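Local coordinates for protein separin (Saccharomyces cerevisiae, PDB 5U1T) that cleaves the SCC1 subunit of cohesin as a caspase-like cysteine protease, releasing sister chromatids at the onset of anaphase, and is held inactive by securin until then, at residues L137-D147 against I178-T187. Residues are numbered along the deposited sequence; the frame is centred on the assembly and turned at random.
Sequences LQIILKRKLVD and IVLSFFSVTT
Ile178 opens the contact by splitting its two branches: CG2 lies 3.7 Å from CD1 of Leu137, while CD1 lies against the amide OE1 of Gln138 (3.6 Å), an oxygen that hydrogen-bonds the backbone of another protein's chain. One turn on, Ser181 suits a helix wall facing leucine: its small hydroxyl folds back, giving OG to Ile178 O (3.2 Å), which also accepts Phe182 N from the same face of the carbonyl plane. Phe182 is the knob of the interface, set in a hole made by Leu137, Ile140, Leu141 and Val146. Leu137 O lies at the ring edge, in its plane, 3.6 Å from Phe182 CE1, and one face carries a CH-pi contact from Val146 CG2, 4.2 Å from the centroid. That methyl reaches the ring because Val146 holds CG1 anti to its backbone N (chi1 177°), which turns CG2 beside the N. Were Phe182 an alanine, this hole would probably be left unfilled and Val146 CG2 without its aromatic face. Val185, beta-branched and compact, places CG2 3.7 Å from Leu141 CD1 and also against Val146. Past the helix end, Thr187 OG1 donates to the syn lone pair of Asp147 OD1 (2.8 Å), a bond between two exposed residues, where polar groups suit the solvent. The axes of 137-142 and 178-185 run in the same general direction, inclined by 24°, in knob-into-hole packing within the helical domain, away from the active site; the Schellman turn at Lys144 leads into helix 146-158, whose Phe157 and Ile153 cover Leu137 and Phe182, while helix 190-203 packs on Val179 and Phe183.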
ATOM      1  N   LEU A 137     -66.181 -18.432 -12.920  1.00 60.60           N
ATOM      2  CA  LEU A 137     -67.201 -19.165 -13.672  1.00 59.70           C
ATOM      3  C   LEU A 137     -68.485 -19.298 -12.857  1.00 59.19           C
ATOM      4  O   LEU A 137     -69.580 -19.190 -13.403  1.00 64.65           O
ATOM      5  CB  LEU A 137     -66.698 -20.544 -14.091  1.00 54.61           C
ATOM      6  CG  LEU A 137     -65.649 -20.532 -15.201  1.00 53.85           C
ATOM      7  CD1 LEU A 137     -65.231 -21.935 -15.565  1.00 53.34           C
ATOM      8  CD2 LEU A 137     -66.135 -19.792 -16.421  1.00 51.91           C
ATOM      9  N   GLN A 138     -68.344 -19.521 -11.554  1.00 59.53           N
ATOM     10  CA  GLN A 138     -69.486 -19.575 -10.646  1.00 56.94           C
ATOM     11  C   GLN A 138     -70.277 -18.282 -10.732  1.00 61.21           C
ATOM     12  O   GLN A 138     -71.504 -18.308 -10.866  1.00 70.37           O
ATOM     13  CB  GLN A 138     -69.024 -19.832  -9.201  1.00 58.96           C
ATOM     14  CG  GLN A 138     -70.120 -19.856  -8.126  1.00 55.76           C
ATOM     15  CD  GLN A 138     -71.121 -20.998  -8.300  1.00 65.70           C
ATOM     16  OE1 GLN A 138     -70.859 -21.981  -8.998  1.00 59.01           O
ATOM     17  NE2 GLN A 138     -72.286 -20.861  -7.663  1.00 66.11           N
ATOM     18  N   ILE A 139     -69.575 -17.154 -10.679  1.00 59.50           N
ATOM     19  CA  ILE A 139     -70.203 -15.842 -10.742  1.00 60.47           C
ATOM     20  C   ILE A 139     -70.919 -15.646 -12.080  1.00 62.08           C
ATOM     21  O   ILE A 139     -72.087 -15.245 -12.095  1.00 65.86           O
ATOM     22  CB  ILE A 139     -69.166 -14.713 -10.505  1.00 61.44           C
ATOM     23  CG1 ILE A 139     -68.584 -14.836  -9.095  1.00 61.03           C
ATOM     24  CG2 ILE A 139     -69.799 -13.348 -10.671  1.00 55.64           C
ATOM     25  CD1 ILE A 139     -67.521 -13.829  -8.769  1.00 57.66           C
ATOM     26  N   ILE A 140     -70.244 -15.953 -13.192  1.00 59.74           N
ATOM     27  CA  ILE A 140     -70.844 -15.819 -14.528  1.00 60.51           C
ATOM     28  C   ILE A 140     -72.120 -16.648 -14.604  1.00 67.44           C
ATOM     29  O   ILE A 140     -73.134 -16.258 -15.214  1.00 67.61           O
ATOM     30  CB  ILE A 140     -69.873 -16.263 -15.644  1.00 63.28           C
ATOM     31  CG1 ILE A 140     -68.611 -15.401 -15.630  1.00 60.06           C
ATOM     32  CG2 ILE A 140     -70.537 -16.175 -17.007  1.00 59.44           C
ATOM     33  CD1 ILE A 140     -67.549 -15.846 -16.600  1.00 58.78           C
ATOM     34  N   LEU A 141     -72.078 -17.801 -13.957  1.00 64.91           N
ATOM     35  CA  LEU A 141     -73.250 -18.641 -13.880  1.00 63.93           C
ATOM     36  C   LEU A 141     -74.367 -17.992 -13.068  1.00 66.00           C
ATOM     37  O   LEU A 141     -75.475 -17.852 -13.558  1.00 71.96           O
ATOM     38  CB  LEU A 141     -72.879 -19.985 -13.281  1.00 69.82           C
ATOM     39  CG  LEU A 141     -74.012 -20.984 -13.397  1.00 70.04           C
ATOM     40  CD1 LEU A 141     -74.375 -21.153 -14.859  1.00 67.32           C
ATOM     41  CD2 LEU A 141     -73.560 -22.285 -12.780  1.00 79.42           C
ATOM     42  N   LYS A 142     -74.082 -17.585 -11.835  1.00 62.91           N
ATOM     43  CA  LYS A 142     -75.143 -17.061 -10.982  1.00 58.05           C
ATOM     44  C   LYS A 142     -75.644 -15.684 -11.409  1.00 64.10           C
ATOM     45  O   LYS A 142     -76.761 -15.300 -11.066  1.00 65.46           O
ATOM     46  CB  LYS A 142     -74.690 -17.015  -9.530  1.00 57.94           C
ATOM     47  CG  LYS A 142     -74.454 -18.385  -8.953  1.00 66.52           C
ATOM     48  CD  LYS A 142     -75.599 -19.311  -9.310  1.00 67.56           C
ATOM     49  CE  LYS A 142     -76.459 -19.643  -8.107  1.00 72.14           C
ATOM     50  NZ  LYS A 142     -75.911 -20.835  -7.353  1.00 83.42           N
ATOM     51  N   ARG A 143     -74.834 -14.936 -12.154  1.00 66.68           N
ATOM     52  CA  ARG A 143     -75.305 -13.678 -12.731  1.00 61.42           C
ATOM     53  C   ARG A 143     -76.057 -13.916 -14.045  1.00 67.68           C
ATOM     54  O   ARG A 143     -76.594 -12.972 -14.645  1.00 67.66           O
ATOM     55  CB  ARG A 143     -74.140 -12.719 -12.956  1.00 63.40           C
ATOM     56  CG  ARG A 143     -73.458 -12.256 -11.674  1.00 64.66           C
ATOM     57  CD  ARG A 143     -72.488 -11.116 -11.927  1.00 60.79           C
ATOM     58  NE  ARG A 143     -73.122  -9.802 -11.907  1.00 57.05           N
ATOM     59  CZ  ARG A 143     -72.465  -8.670 -11.679  1.00 64.71           C
ATOM     60  NH1 ARG A 143     -71.154  -8.701 -11.461  1.00 66.43           N
ATOM     61  NH2 ARG A 143     -73.110  -7.512 -11.669  1.00 61.97           N
ATOM     62  N   LYS A 144     -76.097 -15.176 -14.479  1.00 66.94           N
ATOM     63  CA  LYS A 144     -76.804 -15.580 -15.700  1.00 70.31           C
ATOM     64  C   LYS A 144     -76.240 -14.866 -16.921  1.00 66.35           C
ATOM     65  O   LYS A 144     -76.979 -14.476 -17.827  1.00 69.35           O
ATOM     66  CB  LYS A 144     -78.315 -15.311 -15.592  1.00 65.22           C
ATOM     67  CG  LYS A 144     -78.962 -15.817 -14.316  1.00 70.94           C
ATOM     68  CD  LYS A 144     -80.363 -16.336 -14.597  1.00 72.43           C
ATOM     69  CE  LYS A 144     -81.137 -16.556 -13.311  1.00 81.65           C
ATOM     70  NZ  LYS A 144     -80.976 -15.377 -12.408  1.00 85.94           N
ATOM     71  N   LEU A 145     -74.923 -14.705 -16.947  1.00 61.83           N
ATOM     72  CA  LEU A 145     -74.284 -13.969 -18.033  1.00 63.29           C
ATOM     73  C   LEU A 145     -73.589 -14.911 -18.996  1.00 60.70           C
ATOM     74  O   LEU A 145     -72.662 -14.516 -19.699  1.00 60.91           O
ATOM     75  CB  LEU A 145     -73.290 -12.952 -17.482  1.00 58.54           C
ATOM     76  CG  LEU A 145     -73.899 -11.882 -16.590  1.00 61.47           C
ATOM     77  CD1 LEU A 145     -72.790 -11.021 -15.989  1.00 59.38           C
ATOM     78  CD2 LEU A 145     -74.921 -11.046 -17.370  1.00 56.40           C
ATOM     79  N   VAL A 146     -74.052 -16.156 -19.036  1.00 54.15           N
ATOM     80  CA  VAL A 146     -73.363 -17.167 -19.814  1.00 57.75           C
ATOM     81  C   VAL A 146     -73.409 -16.807 -21.296  1.00 64.68           C
ATOM     82  O   VAL A 146     -72.404 -16.901 -21.996  1.00 64.72           O
ATOM     83  CB  VAL A 146     -73.953 -18.572 -19.553  1.00 60.77           C
ATOM     84  CG1 VAL A 146     -73.286 -19.614 -20.426  1.00 57.57           C
ATOM     85  CG2 VAL A 146     -73.794 -18.947 -18.078  1.00 56.25           C
ATOM     86  N   ASP A 147     -74.565 -16.347 -21.760  1.00 70.51           N
ATOM     87  CA  ASP A 147     -74.727 -15.946 -23.158  1.00 72.72           C
ATOM     88  C   ASP A 147     -73.697 -14.896 -23.631  1.00 66.08           C
ATOM     89  O   ASP A 147     -73.098 -15.045 -24.696  1.00 67.09           O
ATOM     90  CB  ASP A 147     -76.154 -15.415 -23.393  1.00 84.65           C
ATOM     91  CG  ASP A 147     -77.135 -16.512 -23.821  1.00 84.79           C
ATOM     92  OD1 ASP A 147     -76.675 -17.662 -24.047  1.00 81.44           O
ATOM     93  OD2 ASP A 147     -78.359 -16.220 -23.942  1.00 84.44           O
ATOM     94  N   ILE A 178     -69.012 -27.613 -12.920  1.00 75.89           N
ATOM     95  CA  ILE A 178     -69.214 -26.279 -13.474  1.00 69.33           C
ATOM     96  C   ILE A 178     -69.539 -26.377 -14.966  1.00 69.60           C
ATOM     97  O   ILE A 178     -70.390 -25.649 -15.467  1.00 72.50           O
ATOM     98  CB  ILE A 178     -67.970 -25.381 -13.219  1.00 68.83           C
ATOM     99  CG1 ILE A 178     -68.090 -24.697 -11.858  1.00 65.00           C
ATOM    100  CG2 ILE A 178     -67.818 -24.328 -14.284  1.00 66.02           C
ATOM    101  CD1 ILE A 178     -69.326 -23.819 -11.721  1.00 66.68           C
ATOM    102  N   VAL A 179     -68.889 -27.315 -15.651  1.00 68.39           N
ATOM    103  CA  VAL A 179     -69.104 -27.549 -17.077  1.00 71.97           C
ATOM    104  C   VAL A 179     -70.515 -28.064 -17.405  1.00 80.84           C
ATOM    105  O   VAL A 179     -71.154 -27.607 -18.358  1.00 82.07           O
ATOM    106  CB  VAL A 179     -68.069 -28.549 -17.624  1.00 71.52           C
ATOM    107  CG1 VAL A 179     -68.355 -28.897 -19.079  1.00 74.38           C
ATOM    108  CG2 VAL A 179     -66.679 -27.978 -17.483  1.00 70.80           C
ATOM    109  N   LEU A 180     -70.974 -29.006 -16.608  1.00 78.06           N
ATOM    110  CA  LEU A 180     -72.271 -29.576 -16.792  1.00 77.65           C
ATOM    111  C   LEU A 180     -73.304 -28.523 -16.583  1.00 81.20           C
ATOM    112  O   LEU A 180     -74.274 -28.448 -17.309  1.00 80.84           O
ATOM    113  CB  LEU A 180     -72.501 -30.674 -15.782  1.00 85.24           C
ATOM    114  CG  LEU A 180     -73.915 -31.224 -15.847  1.00 89.13           C
ATOM    115  CD1 LEU A 180     -74.011 -32.114 -17.064  1.00 88.63           C
ATOM    116  CD2 LEU A 180     -74.255 -31.990 -14.585  1.00 83.72           C
ATOM    117  N   SER A 181     -73.088 -27.674 -15.596  1.00 74.49           N
ATOM    118  CA  SER A 181     -74.051 -26.636 -15.325  1.00 78.93           C
ATOM    119  C   SER A 181     -74.073 -25.584 -16.426  1.00 78.50           C
ATOM    120  O   SER A 181     -75.092 -24.990 -16.685  1.00 79.29           O
ATOM    121  CB  SER A 181     -73.859 -26.060 -13.939  1.00 69.83           C
ATOM    122  OG  SER A 181     -73.109 -24.890 -14.009  1.00 80.10           O
ATOM    123  N   PHE A 182     -72.950 -25.348 -17.071  1.00 73.38           N
ATOM    124  CA  PHE A 182     -72.930 -24.423 -18.178  1.00 76.32           C
ATOM    125  C   PHE A 182     -73.667 -25.070 -19.332  1.00 78.54           C
ATOM    126  O   PHE A 182     -74.427 -24.433 -20.032  1.00 77.81           O
ATOM    127  CB  PHE A 182     -71.502 -24.082 -18.563  1.00 79.09           C
ATOM    128  CG  PHE A 182     -71.019 -22.805 -17.967  1.00 74.74           C
ATOM    129  CD1 PHE A 182     -70.891 -22.674 -16.607  1.00 75.17           C
ATOM    130  CD2 PHE A 182     -70.727 -21.734 -18.760  1.00 74.48           C
ATOM    131  CE1 PHE A 182     -70.470 -21.502 -16.045  1.00 74.44           C
ATOM    132  CE2 PHE A 182     -70.300 -20.554 -18.207  1.00 72.65           C
ATOM    133  CZ  PHE A 182     -70.170 -20.440 -16.850  1.00 71.71           C
ATOM    134  N   PHE A 183     -73.439 -26.355 -19.518  1.00 83.77           N
ATOM    135  CA  PHE A 183     -74.076 -27.104 -20.570  1.00 84.97           C
ATOM    136  C   PHE A 183     -75.553 -27.011 -20.380  1.00 84.09           C
ATOM    137  O   PHE A 183     -76.300 -26.838 -21.314  1.00 82.46           O
ATOM    138  CB  PHE A 183     -73.649 -28.546 -20.465  1.00 86.48           C
ATOM    139  CG  PHE A 183     -74.566 -29.502 -21.139  1.00 90.03           C
ATOM    140  CD1 PHE A 183     -74.571 -29.620 -22.509  1.00 88.67           C
ATOM    141  CD2 PHE A 183     -75.388 -30.315 -20.399  1.00 89.44           C
ATOM    142  CE1 PHE A 183     -75.400 -30.520 -23.128  1.00 89.31           C
ATOM    143  CE2 PHE A 183     -76.223 -31.213 -21.008  1.00 87.28           C
ATOM    144  CZ  PHE A 183     -76.226 -31.316 -22.375  1.00 88.79           C
ATOM    145  N   SER A 184     -75.970 -27.121 -19.139  1.00 84.97           N
ATOM    146  CA  SER A 184     -77.388 -27.022 -18.828  1.00 80.60           C
ATOM    147  C   SER A 184     -78.004 -25.680 -19.248  1.00 82.76           C
ATOM    148  O   SER A 184     -78.988 -25.658 -19.996  1.00 87.72           O
ATOM    149  CB  SER A 184     -77.613 -27.248 -17.332  1.00 75.51           C
ATOM    150  OG  SER A 184     -78.857 -26.687 -16.942  1.00 74.57           O
ATOM    151  N   VAL A 185     -77.432 -24.568 -18.784  1.00 79.51           N
ATOM    152  CA  VAL A 185     -78.089 -23.264 -18.945  1.00 75.47           C
ATOM    153  C   VAL A 185     -77.879 -22.600 -20.301  1.00 75.08           C
ATOM    154  O   VAL A 185     -78.624 -21.690 -20.653  1.00 74.05           O
ATOM    155  CB  VAL A 185     -77.627 -22.251 -17.880  1.00 71.99           C
ATOM    156  CG1 VAL A 185     -78.066 -22.679 -16.499  1.00 68.69           C
ATOM    157  CG2 VAL A 185     -76.134 -22.078 -17.944  1.00 78.16           C
ATOM    158  N   THR A 186     -76.875 -23.032 -21.057  1.00 75.25           N
ATOM    159  CA  THR A 186     -76.527 -22.326 -22.287  1.00 77.85           C
ATOM    160  C   THR A 186     -77.600 -22.500 -23.372  1.00 82.49           C
ATOM    161  O   THR A 186     -78.224 -23.567 -23.509  1.00 79.22           O
ATOM    162  CB  THR A 186     -75.150 -22.781 -22.830  1.00 79.78           C
ATOM    163  OG1 THR A 186     -74.826 -22.035 -24.008  1.00 69.46           O
ATOM    164  CG2 THR A 186     -75.153 -24.260 -23.155  1.00 78.73           C
ATOM    165  N   THR A 187     -77.829 -21.429 -24.128  1.00 75.10           N
ATOM    166  CA  THR A 187     -78.811 -21.467 -25.198  1.00 78.30           C
ATOM    167  C   THR A 187     -78.123 -21.844 -26.506  1.00 84.01           C
ATOM    168  O   THR A 187     -78.771 -21.945 -27.553  1.00 83.28           O
ATOM    169  CB  THR A 187     -79.564 -20.112 -25.360  1.00 83.43           C
ATOM    170  OG1 THR A 187     -78.629 -19.035 -25.461  1.00 87.10           O
ATOM    171  CG2 THR A 187     -80.480 -19.846 -24.171  1.00 86.67           C
TER